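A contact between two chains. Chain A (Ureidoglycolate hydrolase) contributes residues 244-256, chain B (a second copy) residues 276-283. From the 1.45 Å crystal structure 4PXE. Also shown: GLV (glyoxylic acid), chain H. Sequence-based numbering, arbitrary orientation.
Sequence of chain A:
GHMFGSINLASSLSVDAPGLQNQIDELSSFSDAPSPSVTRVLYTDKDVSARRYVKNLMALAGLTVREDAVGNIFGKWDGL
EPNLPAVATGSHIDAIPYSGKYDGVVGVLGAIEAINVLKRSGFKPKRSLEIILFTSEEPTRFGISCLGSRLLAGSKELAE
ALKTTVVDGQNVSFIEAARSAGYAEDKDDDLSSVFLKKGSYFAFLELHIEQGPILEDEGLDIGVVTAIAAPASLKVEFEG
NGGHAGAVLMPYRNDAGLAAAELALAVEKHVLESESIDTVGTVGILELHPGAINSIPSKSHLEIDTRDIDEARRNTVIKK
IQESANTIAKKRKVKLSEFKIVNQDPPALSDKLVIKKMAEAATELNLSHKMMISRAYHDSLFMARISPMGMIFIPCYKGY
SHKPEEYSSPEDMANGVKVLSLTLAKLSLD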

# COMPACT_ATOMS: atom_id res chain seq x y z
N HIS A 244 8.59 -11.28 -13.78
CA HIS A 244 9.88 -10.70 -13.47
C HIS A 244 10.13 -9.37 -14.20
O HIS A 244 10.13 -9.32 -15.44
CB HIS A 244 10.95 -11.72 -13.84
CG HIS A 244 12.28 -11.47 -13.21
ND1 HIS A 244 13.07 -10.39 -13.56
CD2 HIS A 244 12.96 -12.15 -12.27
CE1 HIS A 244 14.18 -10.42 -12.85
NE2 HIS A 244 14.14 -11.48 -12.06
N ALA A 245 10.37 -8.30 -13.43
CA ALA A 245 10.53 -6.97 -14.02
C ALA A 245 11.72 -6.87 -14.96
O ALA A 245 11.72 -6.05 -15.89
CB ALA A 245 10.64 -5.91 -12.92
N GLY A 246 12.75 -7.69 -14.73
CA GLY A 246 13.95 -7.63 -15.55
C GLY A 246 13.86 -8.50 -16.79
O GLY A 246 14.48 -8.20 -17.81
N ALA A 247 13.07 -9.56 -16.73
CA ALA A 247 13.12 -10.58 -17.76
C ALA A 247 11.94 -10.62 -18.73
O ALA A 247 12.08 -11.08 -19.86
CB ALA A 247 13.34 -11.95 -17.13
N VAL A 248 10.77 -10.17 -18.29
CA VAL A 248 9.62 -10.16 -19.20
C VAL A 248 9.72 -8.95 -20.12
O VAL A 248 9.66 -7.80 -19.68
CB VAL A 248 8.29 -10.13 -18.44
CG1 VAL A 248 7.13 -10.15 -19.44
CG2 VAL A 248 8.20 -11.31 -17.47
N LEU A 249 9.89 -9.20 -21.42
CA LEU A 249 10.07 -8.11 -22.36
C LEU A 249 8.76 -7.36 -22.56
O LEU A 249 7.67 -7.93 -22.41
CB LEU A 249 10.63 -8.64 -23.68
CG LEU A 249 11.97 -9.38 -23.50
CD1 LEU A 249 12.57 -9.81 -24.84
CD2 LEU A 249 12.98 -8.57 -22.69
N MET A 250 8.87 -6.08 -22.88
CA MET A 250 7.70 -5.20 -22.92
C MET A 250 6.50 -5.69 -23.77
O MET A 250 5.37 -5.61 -23.32
CB MET A 250 8.10 -3.77 -23.30
CG MET A 250 9.17 -3.16 -22.39
SD MET A 250 8.64 -2.79 -20.70
CE MET A 250 7.67 -1.31 -20.98
N PRO A 251 6.75 -6.23 -24.99
CA PRO A 251 5.60 -6.68 -25.79
C PRO A 251 4.78 -7.82 -25.19
O PRO A 251 3.67 -8.08 -25.66
CB PRO A 251 6.25 -7.16 -27.09
CG PRO A 251 7.53 -6.42 -27.18
CD PRO A 251 8.01 -6.32 -25.75
N TYR A 252 5.31 -8.50 -24.17
CA TYR A 252 4.62 -9.65 -23.61
C TYR A 252 3.90 -9.35 -22.30
O TYR A 252 3.32 -10.25 -21.69
CB TYR A 252 5.61 -10.80 -23.41
CG TYR A 252 6.32 -11.15 -24.70
CD1 TYR A 252 5.69 -11.92 -25.67
CD2 TYR A 252 7.59 -10.67 -24.97
CE1 TYR A 252 6.32 -12.23 -26.86
CE2 TYR A 252 8.24 -10.97 -26.15
CZ TYR A 252 7.60 -11.75 -27.09
OH TYR A 252 8.24 -12.05 -28.27
N ARG A 253 3.91 -8.08 -21.90
CA ARG A 253 3.32 -7.67 -20.63
C ARG A 253 1.83 -7.36 -20.71
O ARG A 253 1.29 -7.08 -21.78
CB ARG A 253 4.07 -6.44 -20.10
CG ARG A 253 5.53 -6.73 -19.83
CD ARG A 253 6.25 -5.52 -19.26
NE ARG A 253 7.61 -5.87 -18.89
CZ ARG A 253 8.33 -5.25 -17.97
NH1 ARG A 253 7.81 -4.23 -17.29
NH2 ARG A 253 9.57 -5.66 -17.70
N ASN A 254 1.19 -7.42 -19.54
CA ASN A 254 -0.15 -6.90 -19.35
C ASN A 254 -0.20 -6.32 -17.94
O ASN A 254 -0.73 -6.90 -16.99
CB ASN A 254 -1.26 -7.94 -19.68
CG ASN A 254 -1.23 -9.18 -18.79
OD1 ASN A 254 -0.21 -9.55 -18.21
ND2 ASN A 254 -2.38 -9.83 -18.69
N ASP A 255 0.43 -5.15 -17.83
CA ASP A 255 0.78 -4.52 -16.56
C ASP A 255 -0.45 -3.90 -15.90
O ASP A 255 -0.99 -2.91 -16.40
CB ASP A 255 1.86 -3.46 -16.83
CG ASP A 255 2.47 -2.86 -15.57
OD1 ASP A 255 1.76 -2.62 -14.57
OD2 ASP A 255 3.70 -2.60 -15.59
N ALA A 256 -0.89 -4.48 -14.79
CA ALA A 256 -2.09 -4.01 -14.10
C ALA A 256 -1.91 -2.63 -13.50
O ALA A 256 -2.88 -1.90 -13.30
CB ALA A 256 -2.52 -5.01 -13.03
C1 GLV H . 16.67 -10.03 -8.92
O1 GLV H . 17.74 -10.90 -9.12
C2 GLV H . 16.24 -9.33 -10.16
O2 GLV H . 15.24 -8.56 -10.10
O3 GLV H . 16.87 -9.49 -11.25
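Chain B, residues 276-283: SIDTVGTV

This is a mixed contact in which a turn and strand of chain B lie along a loop of chain A, held by one arginine, a small apolar cluster and bridging waters. S276(B) to T279(B) form a type I beta turn, and 280-283 are an extended strand. The chain A stretch is mostly loop, with a 3-10 segment at 250-252. Residues 245-249 of chain A run roughly opposite in direction to the strand: L249(A) lies nearest V280(B), CA to CA 6.4 Å, and A245(A) nearest T282(B), CA to CA 6.1 Å. Chain A then turns back, bringing R253(A) and D255(A) to the later residues of the strand.

The turn packs on apolar side chains. I277(B) CG1 is 3.9 Å from L249(A) CD1, and I277(B) CD1 is 3.9 Å from P251(A) CG. V280(B) points toward chain A. V280(B) CG1 lies 4.0 Å from L249(A) CD2, and V280(B) CG2 lies 3.7 Å from A245(A) O. The M250(A) side chain curls (m, m, m) against the strand backbone, with M250(A) SD 3.8 Å from G281(B) O.

T282(B) also points toward chain A and meets R253(A). R253(A) NH1 donates a hydrogen bond to T282(B) OG1 at 2.9 Å; the bond from R253(A) NH2 to T282(B) OG1, 3.4 Å, is weak. The guanidinium is braced within its own chain: R253(A) NE and R253(A) NH2 each donate a hydrogen bond to V248(A) O at 2.9 Å. R253(A) thus ties the chain A loop together while reaching the strand.

No direct backbone-to-backbone hydrogen bond joins the stretches; water fills that role in part. Water 2 accepts from M250(A) N at 3.0 Å and donates to I277(B) O and T279(B) O, both at 2.7 Å. At the other end, D255(A) reaches V283(B) through two waters. Water 3 donates to D255(A) OD1 at 2.9 Å and V283(B) O at 2.8 Å. Water 4 donates to D255(A) OD2 at 2.7 Å and accepts from V283(B) N at 2.9 Å.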

# COMPACT_ATOMS: atom_id res chain seq x y z
N SER B 276 14.66 -0.89 -28.82
CA SER B 276 15.22 -2.23 -28.62
C SER B 276 14.36 -3.06 -27.69
O SER B 276 13.95 -2.59 -26.63
CB SER B 276 16.62 -2.13 -28.01
OG SER B 276 17.11 -3.44 -27.71
N ILE B 277 14.11 -4.31 -28.06
CA ILE B 277 13.32 -5.18 -27.22
C ILE B 277 14.10 -5.60 -25.95
O ILE B 277 13.53 -6.16 -25.02
CB ILE B 277 12.80 -6.41 -28.02
CG1 ILE B 277 11.55 -7.01 -27.36
CG2 ILE B 277 13.91 -7.43 -28.22
CD1 ILE B 277 10.89 -8.10 -28.19
N ASP B 278 15.40 -5.30 -25.90
CA ASP B 278 16.22 -5.63 -24.73
C ASP B 278 16.06 -4.65 -23.58
O ASP B 278 16.55 -4.90 -22.47
CB ASP B 278 17.70 -5.75 -25.11
CG ASP B 278 17.98 -6.94 -26.01
OD1 ASP B 278 17.44 -8.04 -25.75
OD2 ASP B 278 18.73 -6.78 -26.98
N THR B 279 15.39 -3.52 -23.84
CA THR B 279 15.19 -2.51 -22.80
C THR B 279 13.92 -2.79 -22.02
O THR B 279 12.87 -3.05 -22.61
CB THR B 279 15.04 -1.10 -23.42
OG1 THR B 279 15.98 -0.92 -24.49
CG2 THR B 279 15.25 -0.02 -22.37
N VAL B 280 14.01 -2.74 -20.70
CA VAL B 280 12.84 -2.91 -19.84
C VAL B 280 12.76 -1.82 -18.78
O VAL B 280 13.79 -1.25 -18.38
CB VAL B 280 12.82 -4.29 -19.14
CG1 VAL B 280 12.64 -5.42 -20.17
CG2 VAL B 280 14.09 -4.51 -18.32
N GLY B 281 11.55 -1.52 -18.34
CA GLY B 281 11.36 -0.59 -17.23
C GLY B 281 10.02 -0.87 -16.61
O GLY B 281 9.07 -1.23 -17.31
N THR B 282 9.94 -0.74 -15.29
CA THR B 282 8.76 -1.17 -14.55
C THR B 282 8.54 -0.26 -13.35
O THR B 282 9.51 0.17 -12.70
CB THR B 282 8.95 -2.61 -14.02
OG1 THR B 282 9.45 -3.46 -15.06
CG2 THR B 282 7.64 -3.19 -13.51
N VAL B 283 7.28 0.03 -13.06
CA VAL B 283 6.91 0.62 -11.78
C VAL B 283 6.24 -0.47 -10.96
O VAL B 283 5.06 -0.79 -11.17
CB VAL B 283 5.95 1.82 -11.93
CG1 VAL B 283 5.54 2.33 -10.54
CG2 VAL B 283 6.61 2.93 -12.75
O HOH W 1 12.12 -3.35 -15.48
O HOH W 2 11.43 -4.95 -23.85
O HOH W 3 2.92 -0.50 -12.92
O HOH W 4 5.07 -0.35 -14.83